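WbmS, polysaccharide deacetylase involved in O-antigen biosynthesis (Bordetella bronchiseptica, PDB 3HFT) is a putative zinc-dependent polysaccharide deacetylase that probably removes acetyl groups from sugar units during biosynthesis of the bacterial O-antigen. Local coordinates at residues 173-179 / 202-208; 152-156 / 184-188; 29-35 / 161-165. All blocks are in the same frame, centred on the assembly; numbering follows the deposited sequence. Where two conformers were deposited one is given.

Contact 1. Residues 173-179 / 202-208; sequences VPYLWED and INVLDFH. With EDO (1,2-ethanediol), chain F.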
loop_
_atom_site.group_PDB
_atom_site.type_symbol
_atom_site.label_atom_id
_atom_site.label_comp_id
_atom_site.label_asym_id
_atom_site.label_seq_id
_atom_site.Cartn_x
_atom_site.Cartn_y
_atom_site.Cartn_z
ATOM N N VAL A 173 -0.562 6.322 7.457
ATOM C CA VAL A 173 -0.963 7.616 7.000
ATOM C C VAL A 173 -0.962 7.655 5.448
ATOM O O VAL A 173 0.090 7.664 4.845
ATOM C CB VAL A 173 0.000 8.707 7.549
ATOM C CG1 VAL A 173 -0.470 10.119 7.066
ATOM C CG2 VAL A 173 0.128 8.611 9.103
ATOM N N PRO A 174 -2.154 7.666 4.805
ATOM C CA PRO A 174 -2.151 7.636 3.347
ATOM C C PRO A 174 -1.950 9.042 2.784
ATOM O O PRO A 174 -2.382 10.009 3.403
ATOM C CB PRO A 174 -3.557 7.159 3.023
ATOM C CG PRO A 174 -4.391 7.773 4.096
ATOM C CD PRO A 174 -3.521 7.659 5.339
ATOM N N TYR A 175 -1.333 9.144 1.607
ATOM C CA TYR A 175 -1.117 10.439 0.986
ATOM C C TYR A 175 -1.684 10.468 -0.403
ATOM O O TYR A 175 -1.900 9.419 -1.020
ATOM C CB TYR A 175 0.343 10.870 1.026
ATOM C CG TYR A 175 1.358 10.188 0.142
ATOM C CD1 TYR A 175 1.903 8.952 0.480
ATOM C CD2 TYR A 175 1.857 10.832 -0.952
ATOM C CE1 TYR A 175 2.888 8.367 -0.287
ATOM C CE2 TYR A 175 2.871 10.271 -1.717
ATOM C CZ TYR A 175 3.383 9.039 -1.380
ATOM O OH TYR A 175 4.421 8.495 -2.110
ATOM N N LEU A 176 -2.053 11.676 -0.832
ATOM C CA LEU A 176 -2.935 11.813 -1.986
ATOM C C LEU A 176 -2.413 12.601 -3.207
ATOM O O LEU A 176 -3.076 12.671 -4.243
ATOM C CB LEU A 176 -4.278 12.410 -1.508
ATOM C CG LEU A 176 -4.351 13.723 -0.698
ATOM C CD1 LEU A 176 -3.628 14.912 -1.368
ATOM C CD2 LEU A 176 -5.827 14.066 -0.361
ATOM N N TRP A 177 -1.219 13.156 -3.086
ATOM C CA TRP A 177 -0.610 13.949 -4.152
ATOM C C TRP A 177 0.906 13.888 -4.037
ATOM O O TRP A 177 1.463 13.885 -2.917
ATOM C CB TRP A 177 -1.106 15.397 -4.082
ATOM C CG TRP A 177 -0.783 16.227 -5.330
ATOM C CD1 TRP A 177 -1.645 16.540 -6.342
ATOM C CD2 TRP A 177 0.435 16.935 -5.612
ATOM N NE1 TRP A 177 -1.018 17.335 -7.276
ATOM C CE2 TRP A 177 0.257 17.593 -6.852
ATOM C CE3 TRP A 177 1.684 17.009 -4.987
ATOM C CZ2 TRP A 177 1.275 18.360 -7.460
ATOM C CZ3 TRP A 177 2.689 17.775 -5.584
ATOM C CH2 TRP A 177 2.479 18.421 -6.813
ATOM N N GLU A 178 1.573 13.795 -5.193
ATOM C CA GLU A 178 3.038 13.750 -5.272
ATOM C C GLU A 178 3.433 14.400 -6.598
ATOM O O GLU A 178 2.748 14.229 -7.635
ATOM C CB GLU A 178 3.563 12.322 -5.137
ATOM C CG GLU A 178 5.074 12.156 -5.281
ATOM C CD GLU A 178 5.534 10.734 -5.072
ATOM O OE1 GLU A 178 4.913 10.018 -4.239
ATOM O OE2 GLU A 178 6.514 10.326 -5.744
ATOM N N ASP A 179 4.516 15.154 -6.564
ATOM C CA ASP A 179 4.940 15.930 -7.742
ATOM C C ASP A 179 5.241 15.097 -8.964
ATOM O O ASP A 179 4.697 15.382 -10.059
ATOM C CB ASP A 179 6.042 16.991 -7.438
ATOM C CG ASP A 179 7.271 16.439 -6.709
ATOM O OD1 ASP A 179 7.453 15.220 -6.646
ATOM O OD2 ASP A 179 8.073 17.261 -6.198
ATOM N N ILE A 202 -7.690 13.591 5.602
ATOM C CA ILE A 202 -6.310 13.970 5.783
ATOM C C ILE A 202 -5.671 14.297 4.444
ATOM O O ILE A 202 -5.886 13.586 3.469
ATOM C CB ILE A 202 -5.525 12.859 6.551
ATOM C CG1 ILE A 202 -4.198 13.432 7.045
ATOM C CG2 ILE A 202 -5.343 11.587 5.697
ATOM C CD1 ILE A 202 -3.407 12.443 7.855
ATOM N N ASN A 203 -4.879 15.379 4.375
ATOM C CA ASN A 203 -4.262 15.833 3.123
ATOM C C ASN A 203 -2.738 15.838 3.178
ATOM O O ASN A 203 -2.123 16.814 3.647
ATOM C CB ASN A 203 -4.742 17.254 2.823
ATOM C CG ASN A 203 -6.249 17.352 2.708
ATOM O OD1 ASN A 203 -6.803 17.180 1.604
ATOM N ND2 ASN A 203 -6.923 17.715 3.813
ATOM N N VAL A 204 -2.122 14.733 2.773
ATOM C CA VAL A 204 -0.675 14.607 2.796
ATOM C C VAL A 204 -0.179 14.727 1.351
ATOM O O VAL A 204 -0.696 14.051 0.433
ATOM C CB VAL A 204 -0.213 13.279 3.453
ATOM C CG1 VAL A 204 1.318 13.249 3.576
ATOM C CG2 VAL A 204 -0.889 13.051 4.812
ATOM N N LEU A 205 0.785 15.629 1.140
ATOM C CA LEU A 205 1.376 15.830 -0.184
ATOM C C LEU A 205 2.858 15.531 -0.080
ATOM O O LEU A 205 3.474 15.787 0.966
ATOM C CB LEU A 205 1.147 17.262 -0.689
ATOM C CG LEU A 205 -0.299 17.705 -0.928
ATOM C CD1 LEU A 205 -0.924 18.319 0.349
ATOM C CD2 LEU A 205 -0.396 18.723 -2.042
ATOM N N ASP A 206 3.425 14.980 -1.151
ATOM C CA ASP A 206 4.832 14.624 -1.210
ATOM C C ASP A 206 5.541 15.388 -2.333
ATOM O O ASP A 206 5.187 15.249 -3.517
ATOM C CB ASP A 206 4.960 13.133 -1.460
ATOM C CG ASP A 206 6.400 12.624 -1.428
ATOM O OD1 ASP A 206 7.318 13.375 -1.021
ATOM O OD2 ASP A 206 6.568 11.416 -1.762
ATOM N N PHE A 207 6.550 16.173 -1.950
ATOM C CA PHE A 207 7.392 16.920 -2.905
ATOM C C PHE A 207 8.847 16.454 -2.827
ATOM O O PHE A 207 9.315 16.058 -1.778
ATOM C CB PHE A 207 7.386 18.408 -2.594
ATOM C CG PHE A 207 6.066 19.099 -2.836
ATOM C CD1 PHE A 207 5.099 19.151 -1.854
ATOM C CD2 PHE A 207 5.823 19.747 -4.047
ATOM C CE1 PHE A 207 3.890 19.837 -2.088
ATOM C CE2 PHE A 207 4.625 20.405 -4.289
ATOM C CZ PHE A 207 3.656 20.436 -3.306
ATOM N N HIS A 208 9.549 16.554 -3.942
ATOM C CA HIS A 208 10.993 16.313 -4.006
ATOM C C HIS A 208 11.704 17.645 -4.249
ATOM O O HIS A 208 11.314 18.401 -5.133
ATOM C CB HIS A 208 11.341 15.343 -5.132
ATOM C CG HIS A 208 10.682 14.012 -4.982
ATOM N ND1 HIS A 208 9.395 13.769 -5.429
ATOM C CD2 HIS A 208 11.098 12.877 -4.381
ATOM C CE1 HIS A 208 9.062 12.523 -5.124
ATOM N NE2 HIS A 208 10.073 11.963 -4.476
HETATM C C1 EDO F . 8.780 7.544 -3.323
HETATM O O1 EDO F . 10.030 7.097 -3.889
HETATM C C2 EDO F . 8.699 9.060 -3.505
HETATM O O2 EDO F . 9.960 9.713 -3.164
HETATM O O HOH W 1 -3.638 12.289 2.391
#

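Contact 2. Residues 152-156 / 184-188; sequences VPWDA and LYDWE. With EDO (1,2-ethanediol), chain G.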
loop_
_atom_site.group_PDB
_atom_site.type_symbol
_atom_site.label_atom_id
_atom_site.label_comp_id
_atom_site.label_asym_id
_atom_site.label_seq_id
_atom_site.Cartn_x
_atom_site.Cartn_y
_atom_site.Cartn_z
ATOM N N VAL A 152 -2.965 6.947 -2.048
ATOM C CA VAL A 152 -4.270 6.843 -2.662
ATOM C C VAL A 152 -4.528 8.182 -3.355
ATOM O O VAL A 152 -4.658 9.206 -2.706
ATOM C CB VAL A 152 -5.386 6.584 -1.607
ATOM C CG1 VAL A 152 -6.736 6.526 -2.314
ATOM C CG2 VAL A 152 -5.086 5.287 -0.804
ATOM N N PRO A 153 -4.602 8.185 -4.681
ATOM C CA PRO A 153 -4.738 9.452 -5.399
ATOM C C PRO A 153 -5.939 10.290 -5.003
ATOM O O PRO A 153 -7.031 9.768 -4.771
ATOM C CB PRO A 153 -4.860 9.021 -6.867
ATOM C CG PRO A 153 -4.246 7.662 -6.919
ATOM C CD PRO A 153 -4.507 7.025 -5.583
ATOM N N TRP A 154 -5.730 11.591 -4.925
ATOM C CA TRP A 154 -6.786 12.541 -4.598
ATOM C C TRP A 154 -8.024 12.423 -5.470
ATOM O O TRP A 154 -9.118 12.841 -5.052
ATOM C CB TRP A 154 -6.245 13.991 -4.706
ATOM C CG TRP A 154 -5.941 14.393 -6.065
ATOM C CD1 TRP A 154 -4.745 14.271 -6.712
ATOM C CD2 TRP A 154 -6.849 14.950 -7.010
ATOM N NE1 TRP A 154 -4.860 14.733 -7.997
ATOM C CE2 TRP A 154 -6.147 15.134 -8.208
ATOM C CE3 TRP A 154 -8.205 15.293 -6.968
ATOM C CZ2 TRP A 154 -6.736 15.648 -9.336
ATOM C CZ3 TRP A 154 -8.772 15.827 -8.082
ATOM C CH2 TRP A 154 -8.045 15.993 -9.257
ATOM N N ASP A 155 -7.866 11.886 -6.680
ATOM C CA ASP A 155 -8.970 11.794 -7.628
ATOM C C ASP A 155 -9.582 10.395 -7.709
ATOM O O ASP A 155 -10.389 10.114 -8.591
ATOM C CB ASP A 155 -8.572 12.299 -9.019
ATOM C CG ASP A 155 -7.459 11.491 -9.658
ATOM O OD1 ASP A 155 -6.814 10.703 -8.963
ATOM O OD2 ASP A 155 -7.214 11.685 -10.881
ATOM N N ALA A 156 -9.222 9.521 -6.780
ATOM C CA ALA A 156 -9.796 8.168 -6.718
ATOM C C ALA A 156 -11.238 8.127 -6.176
ATOM O O ALA A 156 -11.901 7.088 -6.222
ATOM C CB ALA A 156 -8.841 7.241 -5.858
ATOM N N LEU A 184 3.063 11.968 -14.033
ATOM C CA LEU A 184 2.652 10.694 -14.649
ATOM C C LEU A 184 1.143 10.605 -14.899
ATOM O O LEU A 184 0.717 10.041 -15.896
ATOM C CB LEU A 184 3.093 9.527 -13.777
ATOM C CG LEU A 184 4.608 9.352 -13.660
ATOM C CD1 LEU A 184 4.943 8.554 -12.400
ATOM C CD2 LEU A 184 5.165 8.730 -14.911
ATOM N N TYR A 185 0.325 11.153 -14.003
ATOM C CA TYR A 185 -1.119 11.165 -14.185
ATOM C C TYR A 185 -1.644 12.388 -14.989
ATOM O O TYR A 185 -2.842 12.495 -15.247
ATOM C CB TYR A 185 -1.792 11.193 -12.824
ATOM C CG TYR A 185 -1.931 9.879 -12.087
ATOM C CD1 TYR A 185 -2.641 8.805 -12.636
ATOM C CD2 TYR A 185 -1.485 9.762 -10.761
ATOM C CE1 TYR A 185 -2.829 7.621 -11.900
ATOM C CE2 TYR A 185 -1.683 8.585 -10.031
ATOM C CZ TYR A 185 -2.371 7.533 -10.606
ATOM O OH TYR A 185 -2.576 6.384 -9.871
ATOM N N ASP A 186 -0.762 13.308 -15.354
ATOM C CA ASP A 186 -1.157 14.546 -16.025
ATOM C C ASP A 186 -2.108 15.406 -15.186
ATOM O O ASP A 186 -3.043 15.989 -15.712
ATOM C CB ASP A 186 -1.781 14.246 -17.393
ATOM C CG ASP A 186 -1.553 15.353 -18.380
ATOM O OD1 ASP A 186 -0.663 16.212 -18.131
ATOM O OD2 ASP A 186 -2.284 15.378 -19.394
ATOM N N TRP A 187 -1.879 15.462 -13.877
ATOM C CA TRP A 187 -2.595 16.385 -13.015
ATOM C C TRP A 187 -2.080 17.802 -13.249
ATOM O O TRP A 187 -0.950 17.982 -13.668
ATOM C CB TRP A 187 -2.380 16.022 -11.570
ATOM C CG TRP A 187 -2.983 14.703 -11.217
ATOM C CD1 TRP A 187 -4.032 14.097 -11.824
ATOM C CD2 TRP A 187 -2.630 13.893 -10.105
ATOM N NE1 TRP A 187 -4.342 12.907 -11.174
ATOM C CE2 TRP A 187 -3.486 12.764 -10.117
ATOM C CE3 TRP A 187 -1.680 14.001 -9.097
ATOM C CZ2 TRP A 187 -3.404 11.768 -9.167
ATOM C CZ3 TRP A 187 -1.602 12.992 -8.158
ATOM C CH2 TRP A 187 -2.444 11.893 -8.210
ATOM N N GLU A 188 -2.920 18.796 -12.972
ATOM C CA GLU A 188 -2.605 20.203 -13.247
ATOM C C GLU A 188 -1.729 20.850 -12.187
ATOM O O GLU A 188 -1.917 20.620 -10.986
ATOM C CB GLU A 188 -3.893 20.998 -13.319
ATOM C CG GLU A 188 -4.883 20.504 -14.368
ATOM C CD GLU A 188 -6.209 21.304 -14.395
ATOM O OE1 GLU A 188 -6.337 22.325 -13.668
ATOM O OE2 GLU A 188 -7.126 20.887 -15.146
HETATM C C1 EDO G . -5.847 8.184 -10.682
HETATM O O1 EDO G . -6.961 7.867 -9.871
HETATM C C2 EDO G . -6.401 8.787 -11.967
HETATM O O2 EDO G . -6.022 10.171 -12.045
#

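Contact 3. Residues 29-35 / 161-165; sequences INQPESW and QPWRH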
loop_
_atom_site.group_PDB
_atom_site.type_symbol
_atom_site.label_atom_id
_atom_site.label_comp_id
_atom_site.label_asym_id
_atom_site.label_seq_id
_atom_site.Cartn_x
_atom_site.Cartn_y
_atom_site.Cartn_z
ATOM N N ILE A 29 -4.298 9.495 16.453
ATOM C CA ILE A 29 -5.312 8.608 15.897
ATOM C C ILE A 29 -6.589 8.660 16.733
ATOM O O ILE A 29 -7.654 8.375 16.236
ATOM C CB ILE A 29 -4.761 7.143 15.783
ATOM C CG1 ILE A 29 -5.588 6.322 14.803
ATOM C CG2 ILE A 29 -4.627 6.491 17.178
ATOM C CD1 ILE A 29 -5.634 6.941 13.431
ATOM N N ASN A 30 -6.486 9.042 18.004
ATOM C CA ASN A 30 -7.669 9.146 18.869
ATOM C C ASN A 30 -8.410 10.467 18.796
ATOM O O ASN A 30 -9.406 10.637 19.474
ATOM C CB ASN A 30 -7.254 8.911 20.334
ATOM C CG ASN A 30 -6.755 7.513 20.554
ATOM O OD1 ASN A 30 -7.370 6.566 20.094
ATOM N ND2 ASN A 30 -5.615 7.375 21.209
ATOM N N GLN A 31 -7.917 11.409 18.003
ATOM C CA GLN A 31 -8.459 12.758 17.950
ATOM C C GLN A 31 -8.462 13.244 16.519
ATOM O O GLN A 31 -7.460 13.789 16.061
ATOM C CB GLN A 31 -7.580 13.716 18.751
ATOM C CG GLN A 31 -7.530 13.447 20.253
ATOM C CD GLN A 31 -8.806 13.853 20.976
ATOM O OE1 GLN A 31 -9.541 14.736 20.519
ATOM N NE2 GLN A 31 -9.066 13.221 22.127
ATOM N N PRO A 32 -9.577 13.037 15.804
ATOM C CA PRO A 32 -9.627 13.433 14.395
ATOM C C PRO A 32 -9.336 14.899 14.149
ATOM O O PRO A 32 -8.909 15.239 13.057
ATOM C CB PRO A 32 -11.059 13.074 13.977
ATOM C CG PRO A 32 -11.427 11.966 14.875
ATOM C CD PRO A 32 -10.820 12.352 16.212
ATOM N N GLU A 33 -9.539 15.755 15.157
ATOM C CA GLU A 33 -9.240 17.177 15.013
ATOM C C GLU A 33 -7.767 17.364 14.665
ATOM O O GLU A 33 -7.377 18.367 14.081
ATOM C CB GLU A 33 -9.573 17.958 16.310
ATOM N N SER A 34 -6.943 16.383 14.998
ATOM C CA SER A 34 -5.512 16.493 14.734
ATOM C C SER A 34 -5.137 16.359 13.265
ATOM O O SER A 34 -4.004 16.674 12.890
ATOM C CB SER A 34 -4.742 15.457 15.554
ATOM O OG SER A 34 -4.928 14.151 15.067
ATOM N N TRP A 35 -6.058 15.885 12.434
ATOM C CA TRP A 35 -5.773 15.684 11.008
ATOM C C TRP A 35 -6.842 16.122 10.030
ATOM O O TRP A 35 -6.542 16.380 8.870
ATOM C CB TRP A 35 -5.510 14.206 10.716
ATOM C CG TRP A 35 -6.758 13.295 10.662
ATOM C CD1 TRP A 35 -7.710 13.191 9.620
ATOM C CD2 TRP A 35 -7.142 12.345 11.630
ATOM N NE1 TRP A 35 -8.642 12.245 9.934
ATOM C CE2 TRP A 35 -8.328 11.711 11.163
ATOM C CE3 TRP A 35 -6.601 11.947 12.841
ATOM C CZ2 TRP A 35 -8.963 10.706 11.873
ATOM C CZ3 TRP A 35 -7.229 10.944 13.557
ATOM C CH2 TRP A 35 -8.411 10.328 13.083
ATOM N N GLN A 161 -8.354 8.942 5.649
ATOM C CA GLN A 161 -8.185 9.060 7.095
ATOM C C GLN A 161 -7.005 8.133 7.475
ATOM O O GLN A 161 -6.870 7.040 6.903
ATOM C CB GLN A 161 -9.466 8.552 7.820
ATOM C CG GLN A 161 -10.834 9.033 7.238
ATOM C CD GLN A 161 -11.128 10.486 7.554
ATOM O OE1 GLN A 161 -10.459 11.063 8.399
ATOM N NE2 GLN A 161 -12.142 11.082 6.893
ATOM N N PRO A 162 -6.171 8.524 8.458
ATOM C CA PRO A 162 -5.127 7.602 8.891
ATOM C C PRO A 162 -5.832 6.479 9.682
ATOM O O PRO A 162 -6.976 6.648 10.100
ATOM C CB PRO A 162 -4.266 8.468 9.831
ATOM C CG PRO A 162 -5.282 9.406 10.430
ATOM C CD PRO A 162 -6.211 9.725 9.298
ATOM N N TRP A 163 -5.168 5.346 9.866
ATOM C CA TRP A 163 -5.735 4.234 10.598
ATOM C C TRP A 163 -4.677 3.483 11.395
ATOM O O TRP A 163 -3.485 3.617 11.142
ATOM C CB TRP A 163 -6.494 3.294 9.642
ATOM C CG TRP A 163 -5.707 2.521 8.676
ATOM C CD1 TRP A 163 -5.130 1.311 8.902
ATOM C CD2 TRP A 163 -5.414 2.852 7.301
ATOM N NE1 TRP A 163 -4.502 0.873 7.781
ATOM C CE2 TRP A 163 -4.666 1.788 6.776
ATOM C CE3 TRP A 163 -5.704 3.941 6.483
ATOM C CZ2 TRP A 163 -4.205 1.772 5.476
ATOM C CZ3 TRP A 163 -5.261 3.938 5.193
ATOM C CH2 TRP A 163 -4.501 2.856 4.687
ATOM N N ARG A 164 -5.121 2.704 12.379
ATOM C CA ARG A 164 -4.215 1.910 13.181
ATOM C C ARG A 164 -3.766 0.666 12.426
ATOM O O ARG A 164 -4.603 -0.093 11.931
ATOM C CB ARG A 164 -4.892 1.415 14.445
ATOM C CG ARG A 164 -5.283 2.499 15.381
ATOM C CD ARG A 164 -6.142 1.954 16.490
ATOM N NE ARG A 164 -7.096 2.970 16.951
ATOM C CZ ARG A 164 -6.883 3.834 17.941
ATOM N NH1 ARG A 164 -5.737 3.843 18.631
ATOM N NH2 ARG A 164 -7.846 4.697 18.249
ATOM N N HIS A 165 -2.455 0.425 12.408
ATOM C CA HIS A 165 -1.922 -0.820 11.860
ATOM C C HIS A 165 -2.085 -1.925 12.907
ATOM O O HIS A 165 -2.194 -1.632 14.102
ATOM C CB HIS A 165 -0.471 -0.649 11.465
ATOM C CG HIS A 165 0.077 -1.808 10.700
ATOM N ND1 HIS A 165 -0.558 -2.321 9.594
ATOM C CD2 HIS A 165 1.202 -2.540 10.865
ATOM C CE1 HIS A 165 0.134 -3.344 9.133
ATOM N NE2 HIS A 165 1.202 -3.506 9.887
#

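Contact 1. Residues 173-179 / 202-208
Asp179 grips His208 with both carboxylate oxygens. OD1 of Asp179 accepts from His208 ND1 with its syn lone pair at 2.7 Å, in the imidazole plane, and OD2 of Asp179 takes the backbone N of His208 at 2.8 Å, almost straight (175°). The ND1 bond sets the ring's rotation, the other ties the carboxylate to the backbone, and His208 NE2 donates to O2 of a 1,2-ethanediol at 2.6 Å. The side chains of Glu178 and Asp206 run side by side, their carboxylates turned against each other, with Glu178 OE1 3.3 Å from Asp206 OD2 and no bond between them. Glu178 OE1 is bonded by the Tyr175 hydroxyl, while Arg125 forms a long, weak ion pair with Asp206 and a cation-pi contact with the Tyr175 ring.

The backbones run parallel: 177-178, a short, weakly bonded strand and the outermost of the parallel sheet within this chain, lies beside 203-207, and helix 179-185 links them in a beta-alpha-beta unit. Bonds from Leu176 N to Val204 O (3.0 Å) and Asp206 N to Trp177 O join the segments, and Asp179 N adds a third to Asp206 O as the helix begins. Where the segments diverge, a water bridges Pro174 O, Ile202 O and Val204 N.

On the face away from the carboxylates, CZ3 of Trp177 lies over the rim of the Phe207 ring, 3.5 Å from CE2, planes inclined at 42°. Trp177, turned away from its own amide nitrogen (chi1 -167°), also brings its indole to Leu205 CD2. At the far end, Val173 CG1 rests against both Val204 CG2 (3.7 Å) and Ile202 CD1.

Contact 2. Residues 152-156 / 184-188
The indoles of Trp154 and Trp187 form the tight part of this contact, meeting edge-to-face with their planes at 63°. Trp154 presents its N-H edge: NE1 lies over the middle of the Trp187 indole, nearest the shared CD2-CE2 bond and 3.2 Å from Trp187 CD2. CB of Tyr185 covers the opposite face, offset toward the rim, so the ring is held between the loop and the end of helix 179-185. The helix ends in a Schellman motif, with Asp186 at positive phi, and Trp187 follows directly. Pro153 CB touches the edge of the indole at CZ2 (3.9 Å), and Pro153 CG lies 3.6 Å from Tyr185 OH, a hydroxyl bonded to the backbone O of Arg164 of the second subunit.

The side of Asp155 is looser and exposed. A 1,2-ethanediol, probably from the crystallisation liquor, lies over one face of the Tyr185 ring, and its O1 donates to Asp155 OD1 at 3.0 Å. The bond modelled from Trp187 NE1 to Asp155 OD2 is doubtful, because that oxygen sits implausibly close to the diol.

Directing the electropositive N-H edge of one indole at the pi cloud of the other probably adds electrostatic attraction to the apolar contact.

Contact 3. Residues 29-35 / 161-165
The loop that precedes strand 39-44 packs through Ile29, Asn30 and Trp35 against Gln161, Pro162 and Arg164, where strand 163-164 forms one edge of the small mixed sheet. Pro162 leans its CD-CG edge on the face of the Trp35 indole: its CD stands 3.5 Å from the centroid of the five-membered ring and only 11° off the normal, a CH-pi contact, while CG reaches over the six-membered ring. The 3-10 segment 32-34, with Trp35 N bonded to Pro32 O, places Pro32 under the ring, where its CA covers the opposite face near the rim. In the plane of the indole, Trp35 NE1 donates to Gln161 OE1 at 2.7 Å, an approach nearly end-on to the amide oxygen; the bond is less certain because Gln161 was modelled in two conformers.

At the exposed end Arg164 bends at chi3 (-149°) and brings its guanidinium over Ile29. Ile29 CG2 lies over one face, 3.2 Å from Arg164 NH1, and Arg164 NH2 donates in the guanidinium plane to Asn30 OD1 at 2.7 Å and 173°. The ethyl branch of Ile29 points inward instead, its CD1 3.6 Å from Pro162 O. At the heart of the contact is thus a proline-on-tryptophan CH-pi interaction, which joins the loop before strand 39-44 to the edge of the mixed sheet.

Contacts 1 and 2 are continuous, their centres 11 Å apart: Tyr175 O and Leu176 O probably accept hydrogen bonds from Val152 N and Trp154 N, each at 2.9 Å, and the indoles of Trp177 and Trp187 touch. Contact 3 meets the other end of contact 1, where Ile202 packs on Trp35 and Pro174 on Gln161 and Pro162; those centres are 16 Å apart. Within the chain, contacts 2 and 3 come no closer than about 6 Å between nearest atoms, yet both reach the second subunit: Pro153 packs on Trp163 of the second subunit. Contact 1 reaches the zinc site of Asp46, His92 and His127 through His208, which touches Asp46.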